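Local structure of beta-ketoacyl-[acyl-carrier-protein] synthase III (Pseudomonas aeruginosa, 2X3E) at residues G114-V122 with L177-D185. The protein probably catalyses the first condensation of fatty acid synthesis, condensing the acetyl group of acetyl-CoA with malonyl-ACP, with loss of carbon dioxide and CoA, to give 3-oxobutanoyl-ACP. The protein carries 1 engineered substitution. Numbering follows the deposited sequence.
Sequences GFVYGLASV and LLAFDLGSD
Leu-182 sets its CD2 over one face of the Tyr-117 ring, 4.1 Å from the centroid and only 10° off the normal, which identifies a CH-pi contact. It joins a helix of the central layer of the thiolase fold (alpha-beta-alpha-beta-alpha) to one of the two flanking sheets: helix 114-127, between the two beta sheets, rests here on strand 177-184, an outermost strand of the four-stranded sheet within this chain. The short axes come within 9.5 Å and run at 123°. The two methyls of Leu-182 divide the helix surface between them, CD2 also touching CG1 of Val-116 and CD1 lying 3.6 Å from CB of Ala-120. Two residues earlier on the strand, Phe-180 brings the CE1 and CZ end of its ring against the helix backbone; CE1 is 3.4 Å from Ala-120 N, and the Val-116 carbonyl oxygen lies at the ring edge. With CG of Phe-180 anti to its own carbonyl carbon, the ring reaches the peptide link between Leu-119 and Ala-120, meeting it obliquely. Further back in the chain, Leu-177 puts its CD1 3.7 Å from Leu-119 O.

Alongside, within the same sheet, strand 315-322 hydrogen-bonds to strand 177-184, and Val-319 packs on both Val-116 and Phe-180. On its other side the helix meets the five-stranded sheet, Ser-121 touching Phe-106 and Leu-108. The side chain of Val-116 is about 7 Å from that of His-250, a predicted active-site residue. Leu-104 of the second subunit packs on Tyr-117 and Leu-182, placing the contact at the dimer interface. Tyr-117 OH accepts a hydrogen bond from Ala-105 N of that subunit and donates to Gly-183 O at 2.7 Å, approaching at a C=O...O angle of 110° from well out of the carbonyl plane, off the lone pairs.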
ATOM      1  N   GLY A 114      -0.772   7.837   6.544  1.00 13.91           N
ATOM      2  CA  GLY A 114      -0.289   6.472   6.364  1.00 13.41           C
ATOM      3  C   GLY A 114      -0.237   5.620   7.620  1.00 13.26           C
ATOM      4  O   GLY A 114      -0.544   4.436   7.570  1.00 13.07           O
ATOM      5  N   PHE A 115       0.154   6.203   8.745  1.00 13.19           N
ATOM      6  CA  PHE A 115       0.257   5.430   9.987  1.00 13.45           C
ATOM      7  C   PHE A 115      -1.127   5.019  10.524  1.00 13.74           C
ATOM      8  O   PHE A 115      -1.306   3.882  10.995  1.00 13.27           O
ATOM      9  CB  PHE A 115       1.053   6.191  11.041  1.00 13.67           C
ATOM     10  CG  PHE A 115       1.428   5.352  12.232  1.00 13.58           C
ATOM     11  CD1 PHE A 115       2.445   4.416  12.137  1.00 13.37           C
ATOM     12  CD2 PHE A 115       0.755   5.494  13.442  1.00 14.28           C
ATOM     13  CE1 PHE A 115       2.789   3.631  13.227  1.00 13.84           C
ATOM     14  CE2 PHE A 115       1.093   4.718  14.535  1.00 14.11           C
ATOM     15  CZ  PHE A 115       2.116   3.786  14.430  1.00 13.17           C
ATOM     16  N   VAL A 116      -2.105   5.924  10.418  1.00 13.92           N
ATOM     17  CA  VAL A 116      -3.481   5.612  10.829  1.00 13.71           C
ATOM     18  C   VAL A 116      -4.119   4.536   9.933  1.00 13.64           C
ATOM     19  O   VAL A 116      -4.702   3.566  10.442  1.00 13.50           O
ATOM     20  CB  VAL A 116      -4.368   6.876  10.894  1.00 14.17           C
ATOM     21  CG1 VAL A 116      -5.784   6.524  11.340  1.00 13.63           C
ATOM     22  CG2 VAL A 116      -3.770   7.899  11.863  1.00 13.66           C
ATOM     23  N   TYR A 117      -4.004   4.709   8.614  1.00 13.34           N
ATOM     24  CA  TYR A 117      -4.456   3.701   7.646  1.00 13.31           C
ATOM     25  C   TYR A 117      -3.706   2.396   7.840  1.00 13.13           C
ATOM     26  O   TYR A 117      -4.288   1.320   7.731  1.00 13.02           O
ATOM     27  CB  TYR A 117      -4.259   4.182   6.199  1.00 13.37           C
ATOM     28  CG  TYR A 117      -5.471   4.868   5.602  1.00 14.34           C
ATOM     29  CD1 TYR A 117      -5.718   6.225   5.812  1.00 14.87           C
ATOM     30  CD2 TYR A 117      -6.369   4.155   4.822  1.00 14.72           C
ATOM     31  CE1 TYR A 117      -6.837   6.840   5.259  1.00 15.46           C
ATOM     32  CE2 TYR A 117      -7.483   4.757   4.272  1.00 15.67           C
ATOM     33  CZ  TYR A 117      -7.715   6.096   4.487  1.00 14.85           C
ATOM     34  OH  TYR A 117      -8.825   6.672   3.912  1.00 16.31           O
ATOM     35  N   GLY A 118      -2.406   2.508   8.098  1.00 13.38           N
ATOM     36  CA  GLY A 118      -1.567   1.355   8.416  1.00 13.46           C
ATOM     37  C   GLY A 118      -2.075   0.560   9.601  1.00 13.38           C
ATOM     38  O   GLY A 118      -2.102  -0.667   9.554  1.00 13.53           O
ATOM     39  N   LEU A 119      -2.483   1.250  10.665  1.00 13.78           N
ATOM     40  CA  LEU A 119      -3.040   0.581  11.852  1.00 13.84           C
ATOM     41  C   LEU A 119      -4.359  -0.129  11.542  1.00 14.27           C
ATOM     42  O   LEU A 119      -4.607  -1.240  12.022  1.00 13.92           O
ATOM     43  CB  LEU A 119      -3.243   1.582  12.988  1.00 14.19           C
ATOM     44  CG  LEU A 119      -1.980   2.078  13.686  1.00 14.59           C
ATOM     45  CD1 LEU A 119      -2.299   3.296  14.547  1.00 14.26           C
ATOM     46  CD2 LEU A 119      -1.363   0.951  14.532  1.00 14.02           C
ATOM     47  N   ALA A 120      -5.197   0.513  10.734  1.00 14.30           N
ATOM     48  CA  ALA A 120      -6.441  -0.098  10.270  1.00 14.66           C
ATOM     49  C   ALA A 120      -6.148  -1.381   9.488  1.00 15.12           C
ATOM     50  O   ALA A 120      -6.782  -2.407   9.711  1.00 15.08           O
ATOM     51  CB  ALA A 120      -7.221   0.883   9.392  1.00 14.40           C
ATOM     52  N   SER A 121      -5.190  -1.303   8.568  1.00 15.68           N
ATOM     53  CA  SER A 121      -4.880  -2.434   7.688  1.00 16.57           C
ATOM     54  C   SER A 121      -4.244  -3.590   8.454  1.00 16.46           C
ATOM     55  O   SER A 121      -4.711  -4.734   8.356  1.00 17.09           O
ATOM     56  CB  SER A 121      -3.973  -1.992   6.536  1.00 16.62           C
ATOM     57  OG  SER A 121      -3.753  -3.066   5.629  1.00 19.34           O
ATOM     58  N   VAL A 122      -3.198  -3.301   9.223  1.00 16.03           N
ATOM     59  CA  VAL A 122      -2.526  -4.346   9.994  1.00 16.18           C
ATOM     60  C   VAL A 122      -3.412  -4.861  11.129  1.00 15.84           C
ATOM     61  O   VAL A 122      -3.513  -6.072  11.340  1.00 16.09           O
ATOM     62  CB  VAL A 122      -1.169  -3.886  10.543  1.00 16.33           C
ATOM     63  CG1 VAL A 122      -0.577  -4.958  11.421  1.00 16.93           C
ATOM     64  CG2 VAL A 122      -0.218  -3.562   9.400  1.00 16.88           C
ATOM     65  N   LEU A 177      -6.843  -1.522  19.729  1.00 15.58           N
ATOM     66  CA  LEU A 177      -7.359  -0.461  18.874  1.00 15.43           C
ATOM     67  C   LEU A 177      -8.882  -0.506  18.972  1.00 16.17           C
ATOM     68  O   LEU A 177      -9.492  -1.503  18.603  1.00 16.94           O
ATOM     69  CB  LEU A 177      -6.891  -0.659  17.431  1.00 14.91           C
ATOM     70  CG  LEU A 177      -5.385  -0.807  17.209  1.00 15.11           C
ATOM     71  CD1 LEU A 177      -5.104  -0.980  15.722  1.00 15.04           C
ATOM     72  CD2 LEU A 177      -4.605   0.367  17.779  1.00 14.91           C
ATOM     73  N   LEU A 178      -9.487   0.574  19.471  1.00 16.85           N
ATOM     74  CA  LEU A 178     -10.899   0.568  19.889  1.00 17.65           C
ATOM     75  C   LEU A 178     -11.933   0.996  18.839  1.00 17.93           C
ATOM     76  O   LEU A 178     -13.046   0.445  18.784  1.00 18.68           O
ATOM     77  CB  LEU A 178     -11.072   1.455  21.124  1.00 18.46           C
ATOM     78  CG  LEU A 178     -10.355   0.973  22.385  1.00 18.43           C
ATOM     79  CD1 LEU A 178     -10.556   1.979  23.507  1.00 19.83           C
ATOM     80  CD2 LEU A 178     -10.852  -0.414  22.787  1.00 19.26           C
ATOM     81  N   ALA A 179     -11.590   2.006  18.055  1.00 17.34           N
ATOM     82  CA  ALA A 179     -12.494   2.555  17.054  1.00 17.39           C
ATOM     83  C   ALA A 179     -11.673   3.300  16.021  1.00 16.95           C
ATOM     84  O   ALA A 179     -10.646   3.870  16.363  1.00 16.68           O
ATOM     85  CB  ALA A 179     -13.492   3.494  17.702  1.00 18.21           C
ATOM     86  N   PHE A 180     -12.122   3.278  14.765  1.00 16.79           N
ATOM     87  CA  PHE A 180     -11.468   3.999  13.682  1.00 16.55           C
ATOM     88  C   PHE A 180     -12.410   4.994  13.020  1.00 16.63           C
ATOM     89  O   PHE A 180     -13.633   4.807  13.001  1.00 17.67           O
ATOM     90  CB  PHE A 180     -10.989   3.035  12.594  1.00 16.47           C
ATOM     91  CG  PHE A 180      -9.738   2.295  12.928  1.00 16.44           C
ATOM     92  CD1 PHE A 180      -8.505   2.783  12.533  1.00 17.95           C
ATOM     93  CD2 PHE A 180      -9.792   1.088  13.597  1.00 18.75           C
ATOM     94  CE1 PHE A 180      -7.341   2.079  12.817  1.00 17.82           C
ATOM     95  CE2 PHE A 180      -8.633   0.386  13.889  1.00 17.95           C
ATOM     96  CZ  PHE A 180      -7.414   0.883  13.497  1.00 17.42           C
ATOM     97  N   ASP A 181     -11.818   6.064  12.495  1.00 15.71           N
ATOM     98  CA  ASP A 181     -12.445   6.931  11.509  1.00 15.28           C
ATOM     99  C   ASP A 181     -11.475   7.002  10.346  1.00 14.51           C
ATOM    100  O   ASP A 181     -10.304   7.295  10.554  1.00 14.27           O
ATOM    101  CB  ASP A 181     -12.665   8.340  12.055  1.00 15.38           C
ATOM    102  CG  ASP A 181     -13.271   9.271  11.020  1.00 15.99           C
ATOM    103  OD1 ASP A 181     -14.435   9.040  10.614  1.00 15.76           O
ATOM    104  OD2 ASP A 181     -12.590  10.227  10.601  1.00 16.32           O
ATOM    105  N   LEU A 182     -11.947   6.718   9.133  1.00 14.17           N
ATOM    106  CA  LEU A 182     -11.085   6.727   7.950  1.00 13.58           C
ATOM    107  C   LEU A 182     -11.840   7.284   6.749  1.00 14.15           C
ATOM    108  O   LEU A 182     -12.982   6.887   6.491  1.00 14.27           O
ATOM    109  CB  LEU A 182     -10.612   5.315   7.612  1.00 13.35           C
ATOM    110  CG  LEU A 182      -9.807   4.546   8.661  1.00 13.44           C
ATOM    111  CD1 LEU A 182      -9.867   3.049   8.380  1.00 14.52           C
ATOM    112  CD2 LEU A 182      -8.363   5.040   8.700  1.00 13.36           C
ATOM    113  N   GLY A 183     -11.198   8.192   6.019  1.00 13.89           N
ATOM    114  CA  GLY A 183     -11.811   8.795   4.847  1.00 13.79           C
ATOM    115  C   GLY A 183     -10.821   9.357   3.851  1.00 13.55           C
ATOM    116  O   GLY A 183      -9.593   9.262   4.020  1.00 12.47           O
ATOM    117  N   SER A 184     -11.376   9.938   2.796  1.00 13.69           N
ATOM    118  CA  SER A 184     -10.595  10.542   1.735  1.00 13.52           C
ATOM    119  C   SER A 184     -11.453  11.529   0.959  1.00 13.99           C
ATOM    120  O   SER A 184     -12.683  11.442   0.970  1.00 13.95           O
ATOM    121  CB  SER A 184     -10.041   9.464   0.790  1.00 13.28           C
ATOM    122  OG  SER A 184     -11.056   8.904  -0.030  1.00 13.34           O
ATOM    123  N   ASP A 185     -10.794  12.479   0.303  1.00 14.26           N
ATOM    124  CA  ASP A 185     -11.455  13.382  -0.628  1.00 14.77           C
ATOM    125  C   ASP A 185     -10.552  13.536  -1.845  1.00 14.88           C
ATOM    126  O   ASP A 185      -9.716  14.435  -1.901  1.00 14.59           O
ATOM    127  CB  ASP A 185     -11.741  14.747   0.015  1.00 15.16           C
ATOM    128  CG  ASP A 185     -12.419  15.708  -0.943  1.00 16.17           C
ATOM    129  OD1 ASP A 185     -12.765  15.278  -2.064  1.00 15.71           O
ATOM    130  OD2 ASP A 185     -12.611  16.890  -0.584  1.00 17.12           O
TER